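Local coordinates for protein winged BEAN albumin 1 (Psophocarpus tetragonolobus, PDB 1WBA) that serves as a 2S seed storage albumin and has the beta-trefoil fold of the legume Kunitz-type protease inhibitor family, at residues Met54-Ile59 and Phe82-His87; Met76-Asn81 and Phe118-Gly123; Trp92-Phe97 and Asn112-Ala117. All coordinates share one frame; numbering follows the deposited sequence.

Interaction 1: Met54-Ile59 and Phe82-His87; sequences MYATSI and FATDPH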
loop_
_atom_site.group_PDB
_atom_site.type_symbol
_atom_site.label_atom_id
_atom_site.label_comp_id
_atom_site.label_asym_id
_atom_site.label_seq_id
_atom_site.Cartn_x
_atom_site.Cartn_y
_atom_site.Cartn_z
ATOM N N MET A 54 7.039 -11.059 -2.168
ATOM C CA MET A 54 6.232 -10.063 -2.860
ATOM C C MET A 54 4.797 -10.525 -2.884
ATOM O O MET A 54 4.373 -11.245 -3.796
ATOM C CB MET A 54 6.752 -9.743 -4.273
ATOM C CG MET A 54 7.367 -10.877 -5.055
ATOM S SD MET A 54 8.065 -10.263 -6.617
ATOM C CE MET A 54 9.658 -9.609 -6.097
ATOM N N TYR A 55 4.056 -10.142 -1.847
ATOM C CA TYR A 55 2.655 -10.534 -1.726
ATOM C C TYR A 55 1.732 -9.782 -2.702
ATOM O O TYR A 55 1.893 -8.567 -2.935
ATOM C CB TYR A 55 2.158 -10.313 -0.293
ATOM C CG TYR A 55 2.791 -11.200 0.774
ATOM C CD1 TYR A 55 3.037 -12.559 0.538
ATOM C CD2 TYR A 55 3.101 -10.688 2.040
ATOM C CE1 TYR A 55 3.563 -13.384 1.542
ATOM C CE2 TYR A 55 3.628 -11.503 3.049
ATOM C CZ TYR A 55 3.859 -12.846 2.792
ATOM O OH TYR A 55 4.378 -13.649 3.779
ATOM N N ALA A 56 0.751 -10.503 -3.242
ATOM C CA ALA A 56 -0.214 -9.919 -4.165
ATOM C C ALA A 56 -1.307 -9.267 -3.333
ATOM O O ALA A 56 -1.614 -9.723 -2.228
ATOM C CB ALA A 56 -0.812 -10.995 -5.048
ATOM N N THR A 57 -1.906 -8.214 -3.877
ATOM C CA THR A 57 -2.969 -7.484 -3.212
ATOM C C THR A 57 -4.144 -7.210 -4.159
ATOM O O THR A 57 -3.956 -7.057 -5.374
ATOM C CB THR A 57 -2.476 -6.083 -2.743
ATOM O OG1 THR A 57 -1.759 -5.450 -3.813
ATOM C CG2 THR A 57 -1.555 -6.187 -1.541
ATOM N N SER A 58 -5.356 -7.215 -3.618
ATOM C CA SER A 58 -6.529 -6.837 -4.410
ATOM C C SER A 58 -6.630 -5.333 -4.192
ATOM O O SER A 58 -6.376 -4.837 -3.071
ATOM C CB SER A 58 -7.800 -7.483 -3.878
ATOM O OG SER A 58 -7.658 -8.882 -3.894
ATOM N N ILE A 59 -6.966 -4.612 -5.255
ATOM C CA ILE A 59 -7.105 -3.164 -5.198
ATOM C C ILE A 59 -8.550 -2.882 -5.621
ATOM O O ILE A 59 -8.959 -3.220 -6.738
ATOM C CB ILE A 59 -6.076 -2.482 -6.133
ATOM C CG1 ILE A 59 -4.661 -2.915 -5.725
ATOM C CG2 ILE A 59 -6.227 -0.968 -6.065
ATOM C CD1 ILE A 59 -3.575 -2.413 -6.600
ATOM N N PHE A 82 -4.469 -7.958 1.212
ATOM C CA PHE A 82 -3.645 -9.058 0.712
ATOM C C PHE A 82 -4.552 -10.125 0.098
ATOM O O PHE A 82 -5.591 -10.469 0.651
ATOM C CB PHE A 82 -2.753 -9.617 1.819
ATOM C CG PHE A 82 -1.641 -8.694 2.195
ATOM C CD1 PHE A 82 -0.554 -8.534 1.352
ATOM C CD2 PHE A 82 -1.702 -7.947 3.373
ATOM C CE1 PHE A 82 0.472 -7.635 1.658
ATOM C CE2 PHE A 82 -0.685 -7.042 3.695
ATOM C CZ PHE A 82 0.405 -6.883 2.836
ATOM N N ALA A 83 -4.142 -10.646 -1.044
ATOM C CA ALA A 83 -4.956 -11.599 -1.775
ATOM C C ALA A 83 -4.614 -13.048 -1.558
ATOM O O ALA A 83 -5.417 -13.930 -1.838
ATOM C CB ALA A 83 -4.895 -11.267 -3.263
ATOM N N THR A 84 -3.429 -13.309 -1.051
ATOM C CA THR A 84 -3.024 -14.679 -0.855
ATOM C C THR A 84 -2.621 -15.024 0.576
ATOM O O THR A 84 -2.537 -14.161 1.465
ATOM C CB THR A 84 -1.828 -14.995 -1.751
ATOM O OG1 THR A 84 -0.681 -14.286 -1.273
ATOM C CG2 THR A 84 -2.110 -14.552 -3.181
ATOM N N ASP A 85 -2.415 -16.315 0.800
ATOM C CA ASP A 85 -1.956 -16.788 2.089
ATOM C C ASP A 85 -0.540 -16.235 2.160
ATOM O O ASP A 85 0.106 -16.043 1.122
ATOM C CB ASP A 85 -1.920 -18.317 2.114
ATOM C CG ASP A 85 -3.304 -18.939 2.019
ATOM O OD1 ASP A 85 -4.240 -18.490 2.715
ATOM O OD2 ASP A 85 -3.450 -19.901 1.247
ATOM N N PRO A 86 -0.002 -16.044 3.374
ATOM C CA PRO A 86 -0.599 -16.306 4.684
ATOM C C PRO A 86 -1.526 -15.224 5.245
ATOM O O PRO A 86 -2.068 -15.382 6.336
ATOM C CB PRO A 86 0.629 -16.484 5.562
ATOM C CG PRO A 86 1.570 -15.484 4.990
ATOM C CD PRO A 86 1.412 -15.656 3.510
ATOM N N HIS A 87 -1.741 -14.147 4.498
ATOM C CA HIS A 87 -2.565 -13.050 4.989
ATOM C C HIS A 87 -3.741 -12.764 4.086
ATOM O O HIS A 87 -4.128 -11.614 3.906
ATOM C CB HIS A 87 -1.716 -11.787 5.127
ATOM C CG HIS A 87 -0.441 -12.004 5.874
ATOM N ND1 HIS A 87 -0.402 -12.230 7.235
ATOM C CD2 HIS A 87 0.839 -12.098 5.444
ATOM C CE1 HIS A 87 0.843 -12.461 7.610
ATOM N NE2 HIS A 87 1.617 -12.385 6.537
HETATM O O HOH W 1 4.386 -12.746 6.159
HETATM O O HOH W 2 -1.138 -11.757 -0.483
HETATM O O HOH W 3 0.981 -13.288 -3.193
#

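Interaction 2: Met76-Asn81 and Phe118-Gly123; sequences MRLKIN and FTIQKG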
loop_
_atom_site.group_PDB
_atom_site.type_symbol
_atom_site.label_atom_id
_atom_site.label_comp_id
_atom_site.label_asym_id
_atom_site.label_seq_id
_atom_site.Cartn_x
_atom_site.Cartn_y
_atom_site.Cartn_z
ATOM N N MET A 76 -8.635 8.097 -6.999
ATOM C CA MET A 76 -9.862 7.416 -6.601
ATOM C C MET A 76 -9.583 6.729 -5.263
ATOM O O MET A 76 -8.505 6.150 -5.101
ATOM C CB MET A 76 -10.193 6.366 -7.664
ATOM C CG MET A 76 -11.254 5.306 -7.267
ATOM S SD MET A 76 -11.586 4.138 -8.563
ATOM C CE MET A 76 -12.509 5.089 -9.663
ATOM N N ARG A 77 -10.490 6.870 -4.294
ATOM C CA ARG A 77 -10.306 6.246 -2.985
ATOM C C ARG A 77 -10.384 4.733 -3.068
ATOM O O ARG A 77 -11.358 4.184 -3.607
ATOM C CB ARG A 77 -11.301 6.805 -1.966
ATOM C CG ARG A 77 -11.148 8.311 -1.772
ATOM C CD ARG A 77 -12.164 8.849 -0.775
ATOM N NE ARG A 77 -11.822 8.556 0.618
ATOM C CZ ARG A 77 -10.954 9.271 1.320
ATOM N NH1 ARG A 77 -10.343 10.294 0.751
ATOM N NH2 ARG A 77 -10.759 9.027 2.606
ATOM N N LEU A 78 -9.384 4.068 -2.480
ATOM C CA LEU A 78 -9.255 2.617 -2.529
ATOM C C LEU A 78 -9.088 1.924 -1.208
ATOM O O LEU A 78 -8.624 2.511 -0.228
ATOM C CB LEU A 78 -8.002 2.247 -3.328
ATOM C CG LEU A 78 -7.759 3.003 -4.626
ATOM C CD1 LEU A 78 -6.334 2.748 -5.056
ATOM C CD2 LEU A 78 -8.777 2.573 -5.689
ATOM N N LYS A 79 -9.378 0.632 -1.247
ATOM C CA LYS A 79 -9.200 -0.273 -0.131
ATOM C C LYS A 79 -8.215 -1.286 -0.718
ATOM O O LYS A 79 -8.371 -1.711 -1.872
ATOM C CB LYS A 79 -10.519 -0.949 0.242
ATOM C CG LYS A 79 -10.371 -2.023 1.315
ATOM C CD LYS A 79 -11.707 -2.345 1.990
ATOM C CE LYS A 79 -12.061 -1.310 3.080
ATOM N NZ LYS A 79 -12.273 0.102 2.594
ATOM N N ILE A 80 -7.164 -1.615 0.034
ATOM C CA ILE A 80 -6.156 -2.563 -0.433
ATOM C C ILE A 80 -6.076 -3.703 0.554
ATOM O O ILE A 80 -6.054 -3.476 1.753
ATOM C CB ILE A 80 -4.768 -1.881 -0.579
ATOM C CG1 ILE A 80 -4.847 -0.761 -1.630
ATOM C CG2 ILE A 80 -3.714 -2.895 -1.006
ATOM C CD1 ILE A 80 -3.573 0.039 -1.823
ATOM N N ASN A 81 -6.089 -4.931 0.061
ATOM C CA ASN A 81 -5.992 -6.075 0.956
ATOM C C ASN A 81 -5.139 -7.182 0.362
ATOM O O ASN A 81 -5.036 -7.304 -0.858
ATOM C CB ASN A 81 -7.384 -6.593 1.340
ATOM C CG ASN A 81 -8.107 -7.294 0.188
ATOM O OD1 ASN A 81 -7.866 -8.468 -0.082
ATOM N ND2 ASN A 81 -9.021 -6.590 -0.466
ATOM N N PHE A 118 -6.644 4.883 0.540
ATOM C CA PHE A 118 -5.421 5.011 -0.233
ATOM C C PHE A 118 -5.781 5.511 -1.613
ATOM O O PHE A 118 -6.908 5.312 -2.039
ATOM C CB PHE A 118 -4.749 3.639 -0.369
ATOM C CG PHE A 118 -4.233 3.092 0.926
ATOM C CD1 PHE A 118 -3.004 3.499 1.416
ATOM C CD2 PHE A 118 -4.997 2.211 1.679
ATOM C CE1 PHE A 118 -2.535 3.036 2.650
ATOM C CE2 PHE A 118 -4.541 1.747 2.906
ATOM C CZ PHE A 118 -3.304 2.164 3.395
ATOM N N THR A 119 -4.872 6.237 -2.267
ATOM C CA THR A 119 -5.098 6.689 -3.658
ATOM C C THR A 119 -3.798 6.469 -4.434
ATOM O O THR A 119 -2.731 6.251 -3.839
ATOM C CB THR A 119 -5.535 8.185 -3.794
ATOM O OG1 THR A 119 -4.486 9.047 -3.360
ATOM C CG2 THR A 119 -6.772 8.473 -2.993
ATOM N N ILE A 120 -3.882 6.535 -5.755
ATOM C CA ILE A 120 -2.717 6.331 -6.609
ATOM C C ILE A 120 -2.556 7.533 -7.527
ATOM O O ILE A 120 -3.557 8.067 -8.022
ATOM C CB ILE A 120 -2.918 5.091 -7.530
ATOM C CG1 ILE A 120 -3.041 3.808 -6.702
ATOM C CG2 ILE A 120 -1.786 4.996 -8.531
ATOM C CD1 ILE A 120 -3.574 2.600 -7.468
ATOM N N GLN A 121 -1.314 7.966 -7.735
ATOM C CA GLN A 121 -0.999 9.071 -8.639
ATOM C C GLN A 121 0.256 8.677 -9.395
ATOM O O GLN A 121 0.981 7.797 -8.940
ATOM C CB GLN A 121 -0.683 10.343 -7.874
ATOM C CG GLN A 121 -1.867 11.097 -7.390
ATOM C CD GLN A 121 -1.493 12.473 -6.920
ATOM O OE1 GLN A 121 -0.323 12.857 -6.923
ATOM N NE2 GLN A 121 -2.472 13.219 -6.477
ATOM N N LYS A 122 0.505 9.293 -10.550
ATOM C CA LYS A 122 1.714 9.012 -11.321
ATOM C C LYS A 122 2.889 9.255 -10.392
ATOM O O LYS A 122 2.913 10.261 -9.683
ATOM C CB LYS A 122 1.839 9.959 -12.506
ATOM C CG LYS A 122 0.908 9.628 -13.621
ATOM C CD LYS A 122 1.066 10.595 -14.775
ATOM C CE LYS A 122 -0.061 10.388 -15.785
ATOM N NZ LYS A 122 -1.409 10.779 -15.235
ATOM N N GLY A 123 3.859 8.350 -10.412
ATOM C CA GLY A 123 5.005 8.456 -9.527
ATOM C C GLY A 123 6.247 9.094 -10.113
ATOM O O GLY A 123 7.073 9.614 -9.359
HETATM O O HOH W 4 -6.440 5.795 -6.759
#

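Interaction 3: Trp92-Phe97 and Asn112-Ala117; sequences WSVVDF and NQVKGA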
loop_
_atom_site.group_PDB
_atom_site.type_symbol
_atom_site.label_atom_id
_atom_site.label_comp_id
_atom_site.label_asym_id
_atom_site.label_seq_id
_atom_site.Cartn_x
_atom_site.Cartn_y
_atom_site.Cartn_z
ATOM N N TRP A 92 -4.996 -3.428 4.510
ATOM C CA TRP A 92 -3.952 -2.464 4.861
ATOM C C TRP A 92 -4.587 -1.358 5.695
ATOM O O TRP A 92 -5.696 -0.897 5.391
ATOM C CB TRP A 92 -3.394 -1.810 3.601
ATOM C CG TRP A 92 -2.522 -2.672 2.731
ATOM C CD1 TRP A 92 -2.447 -4.049 2.697
ATOM C CD2 TRP A 92 -1.552 -2.189 1.801
ATOM N NE1 TRP A 92 -1.470 -4.439 1.803
ATOM C CE2 TRP A 92 -0.908 -3.325 1.241
ATOM C CE3 TRP A 92 -1.158 -0.911 1.386
ATOM C CZ2 TRP A 92 0.109 -3.205 0.280
ATOM C CZ3 TRP A 92 -0.146 -0.793 0.438
ATOM C CH2 TRP A 92 0.478 -1.938 -0.103
ATOM N N SER A 93 -3.880 -0.885 6.710
ATOM C CA SER A 93 -4.413 0.190 7.530
ATOM C C SER A 93 -3.269 1.078 7.963
ATOM O O SER A 93 -2.114 0.692 7.863
ATOM C CB SER A 93 -5.139 -0.365 8.770
ATOM O OG SER A 93 -4.239 -0.845 9.763
ATOM N N VAL A 94 -3.595 2.288 8.401
ATOM C CA VAL A 94 -2.596 3.221 8.904
ATOM C C VAL A 94 -2.824 3.357 10.411
ATOM O O VAL A 94 -3.944 3.593 10.868
ATOM C CB VAL A 94 -2.734 4.578 8.207
ATOM C CG1 VAL A 94 -1.827 5.621 8.846
ATOM C CG2 VAL A 94 -2.382 4.411 6.729
ATOM N N VAL A 95 -1.769 3.156 11.183
ATOM C CA VAL A 95 -1.843 3.245 12.637
ATOM C C VAL A 95 -0.951 4.393 13.110
ATOM O O VAL A 95 0.193 4.531 12.660
ATOM C CB VAL A 95 -1.379 1.896 13.270
ATOM C CG1 VAL A 95 -1.285 1.990 14.802
ATOM C CG2 VAL A 95 -2.333 0.768 12.847
ATOM N N ASP A 96 -1.484 5.268 13.956
ATOM C CA ASP A 96 -0.677 6.376 14.469
ATOM C C ASP A 96 0.120 5.783 15.630
ATOM O O ASP A 96 -0.248 5.883 16.807
ATOM C CB ASP A 96 -1.553 7.536 14.921
ATOM C CG ASP A 96 -0.783 8.817 15.018
ATOM O OD1 ASP A 96 0.463 8.761 15.083
ATOM O OD2 ASP A 96 -1.414 9.886 14.997
ATOM N N PHE A 97 1.208 5.139 15.244
ATOM C CA PHE A 97 2.075 4.390 16.140
ATOM C C PHE A 97 3.006 5.196 17.022
ATOM O O PHE A 97 3.935 5.851 16.544
ATOM C CB PHE A 97 2.866 3.378 15.301
ATOM C CG PHE A 97 3.272 2.153 16.049
ATOM C CD1 PHE A 97 2.377 1.109 16.229
ATOM C CD2 PHE A 97 4.558 2.041 16.566
ATOM C CE1 PHE A 97 2.761 -0.042 16.916
ATOM C CE2 PHE A 97 4.954 0.898 17.253
ATOM C CZ PHE A 97 4.055 -0.149 17.429
ATOM N N ASN A 112 -5.275 2.217 17.560
ATOM C CA ASN A 112 -5.044 3.562 17.008
ATOM C C ASN A 112 -4.943 3.702 15.478
ATOM O O ASN A 112 -3.998 4.300 14.953
ATOM C CB ASN A 112 -3.849 4.258 17.714
ATOM C CG ASN A 112 -2.651 3.314 17.982
ATOM O OD1 ASN A 112 -2.791 2.079 18.006
ATOM N ND2 ASN A 112 -1.478 3.903 18.217
ATOM N N GLN A 113 -5.942 3.174 14.772
ATOM C CA GLN A 113 -5.985 3.245 13.311
ATOM C C GLN A 113 -6.578 4.567 12.859
ATOM O O GLN A 113 -7.490 5.106 13.494
ATOM C CB GLN A 113 -6.806 2.095 12.731
ATOM C CG GLN A 113 -6.092 0.768 12.751
ATOM C CD GLN A 113 -6.957 -0.395 12.288
ATOM O OE1 GLN A 113 -6.691 -1.532 12.637
ATOM N NE2 GLN A 113 -7.973 -0.115 11.478
ATOM N N VAL A 114 -6.061 5.076 11.752
ATOM C CA VAL A 114 -6.506 6.328 11.166
ATOM C C VAL A 114 -7.517 6.031 10.058
ATOM O O VAL A 114 -7.224 5.255 9.148
ATOM C CB VAL A 114 -5.305 7.068 10.554
ATOM C CG1 VAL A 114 -5.744 8.433 9.977
ATOM C CG2 VAL A 114 -4.209 7.223 11.607
ATOM N N LYS A 115 -8.708 6.621 10.139
ATOM C CA LYS A 115 -9.719 6.398 9.117
ATOM C C LYS A 115 -9.321 7.156 7.854
ATOM O O LYS A 115 -8.935 8.316 7.918
ATOM C CB LYS A 115 -11.072 6.878 9.610
ATOM C CG LYS A 115 -11.684 5.971 10.650
ATOM N N GLY A 116 -9.407 6.493 6.710
ATOM C CA GLY A 116 -9.043 7.127 5.463
ATOM C C GLY A 116 -8.939 6.069 4.402
ATOM O O GLY A 116 -9.229 4.897 4.661
ATOM N N ALA A 117 -8.473 6.459 3.225
ATOM C CA ALA A 117 -8.348 5.537 2.103
ATOM C C ALA A 117 -7.050 5.816 1.393
ATOM O O ALA A 117 -6.443 6.860 1.602
ATOM C CB ALA A 117 -9.526 5.726 1.118
HETATM O O HOH W 5 -6.381 2.961 8.175
#

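Interaction 1: Met54-Ile59 and Phe82-His87
Thr-57 and Phe-82 face each other as an antiparallel, non-hydrogen-bonded pair, CA to CA 4.3 Å, and their side chains diverge. Beside this pair, Ala-83 N donates to Ala-56 O at 2.9 Å. The bond is nearly straight, 174° at the hydrogen, although the donor sits above the carbonyl plane. Ala-56 O also accepts from a water, and that water accepts from Thr-84 N. A second water takes the hydrogen of Ala-56 N and is bonded to Thr-84 OG1. Two waters thus link Ala-56 with Thr-84, the residue after Ala-83.

Tyr-55 is the main side chain of the contact. Its chi1 of -66° sets CG beside the backbone N. The ring lies next to residues 84-87. At its base, Tyr-55 CB touches Phe-82 CD1 at 3.6 Å. The Tyr-55 ring points an edge toward the face of Phe-82, an offset edge-to-face pair with planes at 82°. The edge of His-87 is turned toward the face of Tyr-55 in a second offset edge-to-face pair. Here His-87 CD2 lies 3.7 Å from Tyr-55 CE2. The three rings form an aromatic cluster at the end of strand 78-82 of the beta-trefoil. Pro-86, which follows a cis peptide bond, crosses Tyr-55 at about a right angle, and its CD lies 3.7 Å from Tyr-55 CE1. A water ties the outer ends together. It bonds to Tyr-55 OH at 2.5 Å and to His-87 NE2 at 2.8 Å, in the plane of both rings.

Strand 56-61 lies between strands 17-23 and 78-82 in the large antiparallel sheet. Thr-57 OG1 is hydrogen-bonded to Tyr-19 O. Phe-82 packs on Ile-30 and Val-32 of strand 30-33, while Leu-106 of strand 103-106 touches both Phe-82 and His-87.

Interaction 2: Met76-Asn81 and Phe118-Gly123
Leu-78 N donates to Phe-118 O at 2.8 Å, nearly along the C=O axis, with an angle of 145° at the hydrogen. The return bond, from Phe-118 N to Leu-78 O, is longer at 3.2 Å. Together they make Leu-78 and Phe-118 an antiparallel, hydrogen-bonded pair. It is a single bridge, because the two short strands run at 101° to each other and soon part. A water continues the link on one side. It donates to Met-76 O at 2.7 Å and accepts from Ile-120 N at 2.8 Å.

The side chains near the bridge are mostly apolar. Leu-78 and Ile-120 cross at about a right angle, with Leu-78 CD1 3.7 Å from Ile-120 CD1. Ile-120 meets Leu-78 through its longer branch, CG1 and CD1. A chi2 of 166° turns Ile-120 CD1 anti to CA, where it meets Leu-78 CD1. Ile-80 and Phe-118 also cross at about a right angle, and Ile-80 CD1 comes to 4.1 Å from Phe-118 CB. Leu-78 O lies at the edge of the Phe-118 ring, near its plane. Thr-119 places its methyl CG2 3.6 Å from Met-76 O.

Arg-77 points its CB away from this contact. Its guanidinium is held by Glu-62 in a salt bridge through NE, and NH2 is bonded to Cys-135 O. Cys-135 forms a disulfide with Cys-141.

This lone bridge joins two strands of the beta-trefoil that otherwise pair with different neighbours. Strand 78-82 lies against strand 56-61, where Leu-78 touches Ile-59. Strand 116-122 lies against strand 130-136, where Thr-119 pairs with Leu-133 and the Phe-118 ring meets Phe-134 edge-to-face.

Interaction 3: Trp92-Phe97 and Asn112-Ala117
Val-95 and Gln-113 lie on one face of a small three-stranded antiparallel sheet of the beta-trefoil, and Val-94 and Val-114 lie on the other. Strand 92-97 is the central strand, and 113-114 is a short, weakly bonded outer one. Val-95 and Gln-113 cross obliquely, with Val-95 CG2 3.8 Å from Gln-113 CG. Gln-113 is extended beyond CG and runs past Ser-93, with its CD 3.7 Å from Ser-93 OG. The polar ends bond to other residues: Gln-113 OE1 to Gly-108 N, Ser-93 OG to Lys-105 O. On the opposite face Val-94 CG1 meets Val-114 CG2 at 4.0 Å, and both valines pack on Phe-134.

Asn-112 lies across Val-95 at about a right angle, with OD1 3.5 Å from Val-95 CG1. Its ND2 makes a short but weak, bent bond to Asp-96 O. Asp-96 is the centre of an inverse gamma turn.

The backbones are joined by Asp-96 N to Asn-112 O at 2.9 Å and Val-114 N to Val-94 O at 2.7 Å. Between Val-94 and Val-114 a water takes the place of a second direct bond, accepting from Val-94 N and donating to Val-114 O at 2.6 Å.

Overall arrangement
Interaction 2 is the buried contact of the three, while interactions 1 and 3 lie further out and are partly buried. Interactions 1 and 2 share neighbouring strands, 56-61 and 78-82, where Ser-58 N probably bonds to Asn-81 O. Interactions 2 and 3 both use strand 116-122, and Ile-80 O probably accepts from Trp-92 N. Trp-92 also packs against Phe-82 of interaction 1 and Phe-118 of interaction 2. All three contacts have bridging water. Interaction 1 differs by its aromatic cluster and its three waters, interaction 2 sets aliphatic side chains and the Phe-118 ring around one bridge, and interaction 3 mixes valines with amide side chains at a sheet edge.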